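NAD-dependent epimerase/dehydratase (Veillonella parvula, PDB 4HNG) probably binds a nicotinamide dinucleotide in a Rossmann-type domain and may act as an epimerase, dehydratase or related reductase. Local coordinates at residues 21-26 against 46-51; 39-44 against 54-59; 70-75 against 96-101. All coordinates share one frame; numbering follows the deposited sequence.

Contact 1 of 3, residues 21-26 against 46-51; sequences LTATLL and PEIIDH
His51, whose ring meets Leu26 across this contact, is tied back to the short helix that precedes it: NE2 donates to Glu47 O over 2.7 Å. The bond is bent, 130° at the hydrogen; the acceptor lies nearly in the imidazole plane, while the donor sits well above the plane of the Glu47 carbonyl. Held this way, the ring sets CD2 3.7 Å from Leu26 CD1. The same methyl of Leu26 comes within 3.4 Å of Ile48 O, a buried carbonyl oxygen that has no polar partner in the model. Farther back along helix 16-28, Thr22 and Ile48 meet methyl to methyl, CG2 to CG2 at 3.5 Å, which is tight. With OG1 beside the backbone N (chi1 -60°), Thr22 CG2 is left anti to that N and faces Ile48; OG1 bonds to Ala18 O one turn earlier. Ile48 CD1 just reaches Ala23 CB at 4.5 Å. Helix 16-28 follows the first Rossmann strand and packs on strands 7-11 and 32-37; the short helix 46-49 lies alongside. With the Thr22 hydroxyl bonded to its own helix and the imidazole to Glu47 O, the contact rests on apolar packing, methyl on methyl and methyl on ring, and shielding Ile48 O probably costs some stability.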
# COMPACT_ATOMS: atom_id res chain seq x y z
N LEU A 21 -2.64 -1.80 9.31
CA LEU A 21 -3.28 -2.88 8.59
C LEU A 21 -3.08 -4.19 9.33
O LEU A 21 -4.02 -4.98 9.49
CB LEU A 21 -2.71 -2.97 7.18
CG LEU A 21 -3.23 -4.15 6.36
CD1 LEU A 21 -4.75 -4.09 6.14
CD2 LEU A 21 -2.49 -4.24 5.01
N THR A 22 -1.85 -4.43 9.78
CA THR A 22 -1.53 -5.66 10.50
C THR A 22 -2.41 -5.82 11.74
O THR A 22 -2.95 -6.90 11.98
CB THR A 22 -0.04 -5.71 10.90
OG1 THR A 22 0.75 -5.65 9.71
CG2 THR A 22 0.27 -7.01 11.63
N ALA A 23 -2.56 -4.75 12.52
CA ALA A 23 -3.39 -4.82 13.71
C ALA A 23 -4.83 -5.13 13.36
O ALA A 23 -5.47 -5.96 14.01
CB ALA A 23 -3.32 -3.52 14.51
N THR A 24 -5.35 -4.47 12.32
CA THR A 24 -6.73 -4.67 11.88
C THR A 24 -6.96 -6.11 11.44
O THR A 24 -7.96 -6.73 11.80
CB THR A 24 -7.10 -3.67 10.76
OG1 THR A 24 -7.55 -2.45 11.36
CG2 THR A 24 -8.20 -4.21 9.87
N LEU A 25 -6.03 -6.65 10.66
CA LEU A 25 -6.13 -8.03 10.21
C LEU A 25 -6.05 -9.03 11.36
O LEU A 25 -6.76 -10.04 11.36
CB LEU A 25 -5.06 -8.33 9.15
CG LEU A 25 -5.22 -7.56 7.84
CD1 LEU A 25 -4.14 -7.99 6.85
CD2 LEU A 25 -6.60 -7.77 7.25
N LEU A 26 -5.19 -8.76 12.34
CA LEU A 26 -5.12 -9.63 13.51
C LEU A 26 -6.39 -9.56 14.34
O LEU A 26 -6.88 -10.58 14.83
CB LEU A 26 -3.93 -9.25 14.39
CG LEU A 26 -2.56 -9.61 13.84
CD1 LEU A 26 -1.48 -8.96 14.69
CD2 LEU A 26 -2.40 -11.13 13.81
N PRO A 46 5.45 -5.43 20.22
CA PRO A 46 5.06 -6.78 20.65
C PRO A 46 3.59 -7.12 20.43
O PRO A 46 3.27 -8.24 20.02
CB PRO A 46 5.36 -6.77 22.15
CG PRO A 46 6.38 -5.70 22.33
CD PRO A 46 6.04 -4.65 21.31
N GLU A 47 2.70 -6.17 20.70
CA GLU A 47 1.27 -6.43 20.51
C GLU A 47 0.94 -6.75 19.05
O GLU A 47 -0.17 -7.16 18.73
CB GLU A 47 0.42 -5.25 21.02
CG GLU A 47 0.57 -3.97 20.23
CD GLU A 47 1.70 -3.10 20.72
OE1 GLU A 47 2.59 -3.60 21.46
OE2 GLU A 47 1.70 -1.89 20.39
N ILE A 48 1.93 -6.59 18.17
CA ILE A 48 1.74 -6.93 16.77
C ILE A 48 2.41 -8.24 16.38
O ILE A 48 1.78 -9.09 15.75
CB ILE A 48 2.23 -5.81 15.86
CG1 ILE A 48 1.32 -4.59 15.99
CG2 ILE A 48 2.26 -6.29 14.41
CD1 ILE A 48 1.14 -3.81 14.71
N ILE A 49 3.67 -8.41 16.76
CA ILE A 49 4.45 -9.56 16.31
C ILE A 49 4.42 -10.77 17.25
O ILE A 49 4.82 -11.87 16.85
CB ILE A 49 5.92 -9.18 16.04
CG1 ILE A 49 6.63 -8.78 17.33
CG2 ILE A 49 6.02 -8.07 15.02
CD1 ILE A 49 8.04 -8.29 17.09
N ASP A 50 3.97 -10.58 18.48
CA ASP A 50 3.89 -11.68 19.44
C ASP A 50 2.57 -12.43 19.32
O ASP A 50 1.97 -12.80 20.32
CB ASP A 50 4.07 -11.16 20.88
CG ASP A 50 5.51 -10.83 21.21
OD1 ASP A 50 6.35 -10.81 20.29
OD2 ASP A 50 5.81 -10.60 22.41
N HIS A 51 2.11 -12.64 18.09
CA HIS A 51 0.92 -13.44 17.86
C HIS A 51 1.23 -14.67 17.04
O HIS A 51 2.12 -14.65 16.19
CB HIS A 51 -0.17 -12.61 17.19
CG HIS A 51 -0.71 -11.52 18.06
ND1 HIS A 51 -1.49 -11.77 19.16
CD2 HIS A 51 -0.53 -10.18 18.02
CE1 HIS A 51 -1.80 -10.63 19.75
NE2 HIS A 51 -1.22 -9.65 19.08

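Contact 2 of 3, residues 39-44 against 54-59; sequences QLKTRI and VTVIEG
Lys41 lays its aliphatic chain across the end of Glu58 at about a right angle, CG 3.1 Å from Glu58 OE2, and carries on past Val56, where the same CG meets CG1 at 3.7 Å. That crossing brings the carboxylate to the backbone: Lys41 N donates to Glu58 OE2 over 2.9 Å, nearly straight at 163°, and OE2 receives it on its anti lone pair, the one turned away from OE1. A water grips OE2 as well, donating over 2.8 Å, and also joins Gln39 OE1 and Thr42 OG1. Leu40 N is close to OE2, but its angle is too poor for a bond. Glu58 gets there with an extended chain beyond CG (chi2 -177°), reaching from the end of strand 54-58 to the first turn of helix 40-43, for which Gln39 is the N-cap residue. A negative charge at that helix start is likely to be favourable.

In the Rossmann fold this helix follows the second strand, 32-37, at a place where relatives commonly meet the adenosine part of the dinucleotide; strand 54-58 pairs parallel with 32-37. With an alanine in place of Glu58, Lys41 N and the water would probably lose their shared acceptor, and the helix start would be freer to shift.

Beneath the polar layer, Leu40 CB rests 3.8 Å from Val56 CG1, and Leu40 goes on inward to Leu35, Ala13 and Ala14. The ammonium of Lys41 does not close a salt bridge: NZ stops 5.1 Å from Glu58 OE1.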
# COMPACT_ATOMS: atom_id res chain seq x y z
N GLN A 39 14.86 -5.14 10.21
CA GLN A 39 14.86 -4.98 11.67
C GLN A 39 13.46 -4.99 12.30
O GLN A 39 13.22 -4.32 13.31
CB GLN A 39 15.57 -3.68 12.05
CG GLN A 39 17.01 -3.59 11.60
CD GLN A 39 17.90 -4.59 12.31
OE1 GLN A 39 17.55 -5.11 13.37
NE2 GLN A 39 19.06 -4.87 11.72
N LEU A 40 12.55 -5.77 11.71
CA LEU A 40 11.15 -5.80 12.14
C LEU A 40 10.95 -6.20 13.60
O LEU A 40 10.04 -5.70 14.27
CB LEU A 40 10.35 -6.74 11.24
CG LEU A 40 10.21 -6.32 9.79
CD1 LEU A 40 9.15 -7.15 9.09
CD2 LEU A 40 9.87 -4.83 9.70
N LYS A 41 11.78 -7.11 14.09
CA LYS A 41 11.63 -7.59 15.46
C LYS A 41 11.91 -6.47 16.47
O LYS A 41 11.55 -6.57 17.64
CB LYS A 41 12.53 -8.80 15.71
CG LYS A 41 12.26 -9.95 14.74
CD LYS A 41 13.15 -11.15 14.98
CE LYS A 41 13.03 -12.13 13.82
NZ LYS A 41 13.39 -13.52 14.22
N THR A 42 12.52 -5.39 15.99
CA THR A 42 12.86 -4.23 16.82
C THR A 42 12.01 -3.00 16.50
O THR A 42 11.84 -2.12 17.35
CB THR A 42 14.34 -3.85 16.63
OG1 THR A 42 15.18 -4.97 16.98
CG2 THR A 42 14.71 -2.65 17.49
N ARG A 43 11.47 -2.94 15.29
CA ARG A 43 10.75 -1.75 14.81
C ARG A 43 9.24 -1.85 14.96
O ARG A 43 8.54 -0.83 14.99
CB ARG A 43 11.11 -1.48 13.35
CG ARG A 43 12.58 -1.15 13.14
CD ARG A 43 12.96 -1.16 11.67
NE ARG A 43 12.26 -0.13 10.91
CZ ARG A 43 12.03 -0.18 9.60
NH1 ARG A 43 12.42 -1.24 8.90
NH2 ARG A 43 11.39 0.81 9.00
N ILE A 44 8.74 -3.08 15.04
CA ILE A 44 7.31 -3.32 15.20
C ILE A 44 7.06 -3.76 16.65
O ILE A 44 7.83 -4.55 17.20
CB ILE A 44 6.80 -4.38 14.21
CG1 ILE A 44 7.00 -3.91 12.77
CG2 ILE A 44 5.33 -4.67 14.45
CD1 ILE A 44 6.63 -4.93 11.73
N VAL A 54 1.28 -14.43 13.30
CA VAL A 54 2.29 -13.56 12.70
C VAL A 54 3.62 -14.29 12.52
O VAL A 54 4.14 -14.91 13.45
CB VAL A 54 2.51 -12.28 13.54
CG1 VAL A 54 3.68 -11.46 12.98
CG2 VAL A 54 1.24 -11.46 13.59
N THR A 55 4.16 -14.20 11.31
CA THR A 55 5.51 -14.67 11.02
C THR A 55 6.36 -13.48 10.61
O THR A 55 5.98 -12.70 9.73
CB THR A 55 5.50 -15.72 9.89
OG1 THR A 55 4.79 -16.88 10.34
CG2 THR A 55 6.92 -16.11 9.52
N VAL A 56 7.51 -13.32 11.25
CA VAL A 56 8.41 -12.22 10.95
C VAL A 56 9.65 -12.69 10.18
O VAL A 56 10.36 -13.59 10.63
CB VAL A 56 8.86 -11.49 12.23
CG1 VAL A 56 9.92 -10.45 11.92
CG2 VAL A 56 7.65 -10.85 12.92
N ILE A 57 9.90 -12.07 9.03
CA ILE A 57 11.10 -12.33 8.26
C ILE A 57 11.82 -11.01 8.02
O ILE A 57 11.23 -10.06 7.49
CB ILE A 57 10.78 -13.01 6.92
CG1 ILE A 57 10.09 -14.35 7.15
CG2 ILE A 57 12.06 -13.20 6.09
CD1 ILE A 57 9.49 -14.96 5.92
N GLU A 58 13.09 -10.95 8.41
CA GLU A 58 13.87 -9.72 8.29
C GLU A 58 14.74 -9.73 7.04
O GLU A 58 15.41 -10.72 6.75
CB GLU A 58 14.71 -9.50 9.55
CG GLU A 58 13.86 -9.34 10.81
CD GLU A 58 14.67 -9.04 12.05
OE1 GLU A 58 15.80 -9.56 12.17
OE2 GLU A 58 14.18 -8.28 12.91
N GLY A 59 14.70 -8.64 6.28
CA GLY A 59 15.51 -8.55 5.08
C GLY A 59 15.15 -7.34 4.24
O GLY A 59 14.12 -6.71 4.46
O HOH W 1 15.58 -7.02 14.97

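Contact 3 of 3, residues 70-75 against 96-101; sequences AVTNAE and SRKNIR
Ile100 sets its CD1 methyl against two carbonyl oxygens of the facing turn, 3.3 Å from Val71 O and equally 3.3 Å from Ala74 O. The second bend of the side chain, chi2 -61°, carries the methyl there, and Ala74 CB lies 4.4 Å from Ile100 CD1. Beside this, Lys98 folds over the end of the other helix: its CG passes 4.1 Å from Val71 CG2, and its CD lies 3.6 Å from Thr72 OG1. That hydroxyl is committed elsewhere, to Glu68 O, so it meets the lysine only by van der Waals contact.

What fixes these groups is two helix ends brought together. Helix 64-71 runs into a type II beta turn from Val71 to Ala74, closed by Ala74 N bonding to Val71 O. Helix 85-97 ends in a Schellman motif, with Asn99 at positive phi as its C-prime residue and Ile100 N bonded back to Leu95 O. In the Rossmann architecture each segment then leads into a strand, 76-79 and 102-108, which are parallel neighbours in the sheet.

Two waters span the gap between the backbones. One accepts from Asn73 N and donates to Lys98 O over 2.7 Å; the other donates to Glu75 O and accepts from Arg101 N at 2.9 Å. Farther out, Leu95 touches both Val71 and Ile100, Thr9 of strand 7-11 touches Val71 and Ala74, and Glu75 OE1 accepts a bond from Lys6 N.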
# COMPACT_ATOMS: atom_id res chain seq x y z
N ALA A 70 9.63 -14.94 2.03
CA ALA A 70 8.51 -14.20 2.60
C ALA A 70 7.23 -14.31 1.79
O ALA A 70 6.14 -14.33 2.35
CB ALA A 70 8.89 -12.74 2.80
N VAL A 71 7.34 -14.39 0.47
CA VAL A 71 6.15 -14.45 -0.37
C VAL A 71 5.74 -15.86 -0.79
O VAL A 71 4.69 -16.05 -1.41
CB VAL A 71 6.28 -13.53 -1.62
CG1 VAL A 71 6.59 -12.11 -1.20
CG2 VAL A 71 7.34 -14.07 -2.59
N THR A 72 6.54 -16.87 -0.45
CA THR A 72 6.18 -18.25 -0.78
C THR A 72 4.81 -18.59 -0.20
O THR A 72 4.54 -18.32 0.97
CB THR A 72 7.22 -19.27 -0.27
OG1 THR A 72 8.49 -19.00 -0.88
CG2 THR A 72 6.79 -20.69 -0.61
N ASN A 73 3.93 -19.15 -1.02
CA ASN A 73 2.58 -19.51 -0.57
C ASN A 73 1.74 -18.34 -0.04
O ASN A 73 0.75 -18.54 0.66
CB ASN A 73 2.64 -20.62 0.49
CG ASN A 73 3.24 -21.91 -0.06
OD1 ASN A 73 2.93 -22.34 -1.17
ND2 ASN A 73 4.11 -22.54 0.73
N ALA A 74 2.12 -17.11 -0.36
CA ALA A 74 1.24 -15.98 -0.09
C ALA A 74 0.08 -16.07 -1.06
O ALA A 74 0.26 -16.46 -2.21
CB ALA A 74 1.98 -14.64 -0.28
N GLU A 75 -1.11 -15.71 -0.60
CA GLU A 75 -2.27 -15.67 -1.48
C GLU A 75 -2.49 -14.25 -1.98
O GLU A 75 -3.07 -14.04 -3.05
CB GLU A 75 -3.50 -16.22 -0.76
CG GLU A 75 -3.41 -17.70 -0.47
CD GLU A 75 -4.52 -18.20 0.40
OE1 GLU A 75 -5.33 -17.37 0.88
OE2 GLU A 75 -4.59 -19.42 0.62
N SER A 96 7.04 -13.42 -9.29
CA SER A 96 7.09 -14.23 -10.50
C SER A 96 7.63 -15.64 -10.23
O SER A 96 7.05 -16.64 -10.64
CB SER A 96 7.92 -13.55 -11.59
OG SER A 96 7.97 -14.36 -12.74
N ARG A 97 8.74 -15.70 -9.50
CA ARG A 97 9.39 -16.97 -9.22
C ARG A 97 8.56 -17.86 -8.30
O ARG A 97 8.67 -19.09 -8.36
CB ARG A 97 10.77 -16.71 -8.62
CG ARG A 97 11.73 -16.05 -9.60
CD ARG A 97 13.05 -15.72 -8.94
NE ARG A 97 13.70 -14.56 -9.55
CZ ARG A 97 14.89 -14.59 -10.14
NH1 ARG A 97 15.59 -15.72 -10.19
NH2 ARG A 97 15.39 -13.48 -10.67
N LYS A 98 7.73 -17.24 -7.46
CA LYS A 98 6.90 -18.00 -6.52
C LYS A 98 5.45 -18.14 -6.98
O LYS A 98 4.59 -18.61 -6.23
CB LYS A 98 6.98 -17.40 -5.12
CG LYS A 98 8.37 -17.52 -4.50
CD LYS A 98 8.83 -18.98 -4.49
CE LYS A 98 10.29 -19.11 -4.12
NZ LYS A 98 10.70 -20.54 -4.10
N ASN A 99 5.18 -17.74 -8.22
CA ASN A 99 3.85 -17.89 -8.82
C ASN A 99 2.75 -17.17 -8.05
O ASN A 99 1.62 -17.65 -7.99
CB ASN A 99 3.51 -19.37 -8.98
CG ASN A 99 4.48 -20.09 -9.89
OD1 ASN A 99 4.74 -19.66 -11.02
ND2 ASN A 99 5.05 -21.19 -9.40
N ILE A 100 3.09 -16.01 -7.50
CA ILE A 100 2.14 -15.19 -6.76
C ILE A 100 1.52 -14.16 -7.69
O ILE A 100 2.24 -13.47 -8.42
CB ILE A 100 2.86 -14.46 -5.60
CG1 ILE A 100 3.72 -15.44 -4.79
CG2 ILE A 100 1.86 -13.70 -4.73
CD1 ILE A 100 2.96 -16.57 -4.14
N ARG A 101 0.20 -14.03 -7.67
CA ARG A 101 -0.52 -13.22 -8.66
C ARG A 101 -1.10 -11.91 -8.11
O ARG A 101 -1.10 -10.89 -8.79
CB ARG A 101 -1.67 -14.01 -9.29
CG ARG A 101 -1.36 -15.46 -9.65
CD ARG A 101 -0.39 -15.59 -10.80
NE ARG A 101 -0.22 -17.00 -11.18
CZ ARG A 101 0.78 -17.47 -11.92
NH1 ARG A 101 1.72 -16.65 -12.36
NH2 ARG A 101 0.84 -18.76 -12.21
O HOH W 2 4.51 -20.05 -3.90
O HOH W 3 -1.88 -14.71 -5.73

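How the contacts relate
Contacts 1 and 2 interlock along the chain, since 39-44 falls between the two halves of contact 1 and 46-51 between those of contact 2; contact 3 follows both. The centres of contacts 1 and 2 are about 12 Å apart, and they touch directly, with Ile49 packing on Ile44 and Val56. Contact 3 is centred about 19 Å from contact 2, reached through Ile57 against Ala70, and about 22 Å from contact 1. Strand 54-58 is the divider: Val56 faces helices 40-43 and 46-49, whereas Ile57 faces helix 64-71. Within the NAD(P)H-binding region's mixed sheet, contacts 1 and 2 pack helices 16-28, 40-43 and 46-49 by this strand; contact 3 joins the ends of helices 64-71 and 85-97.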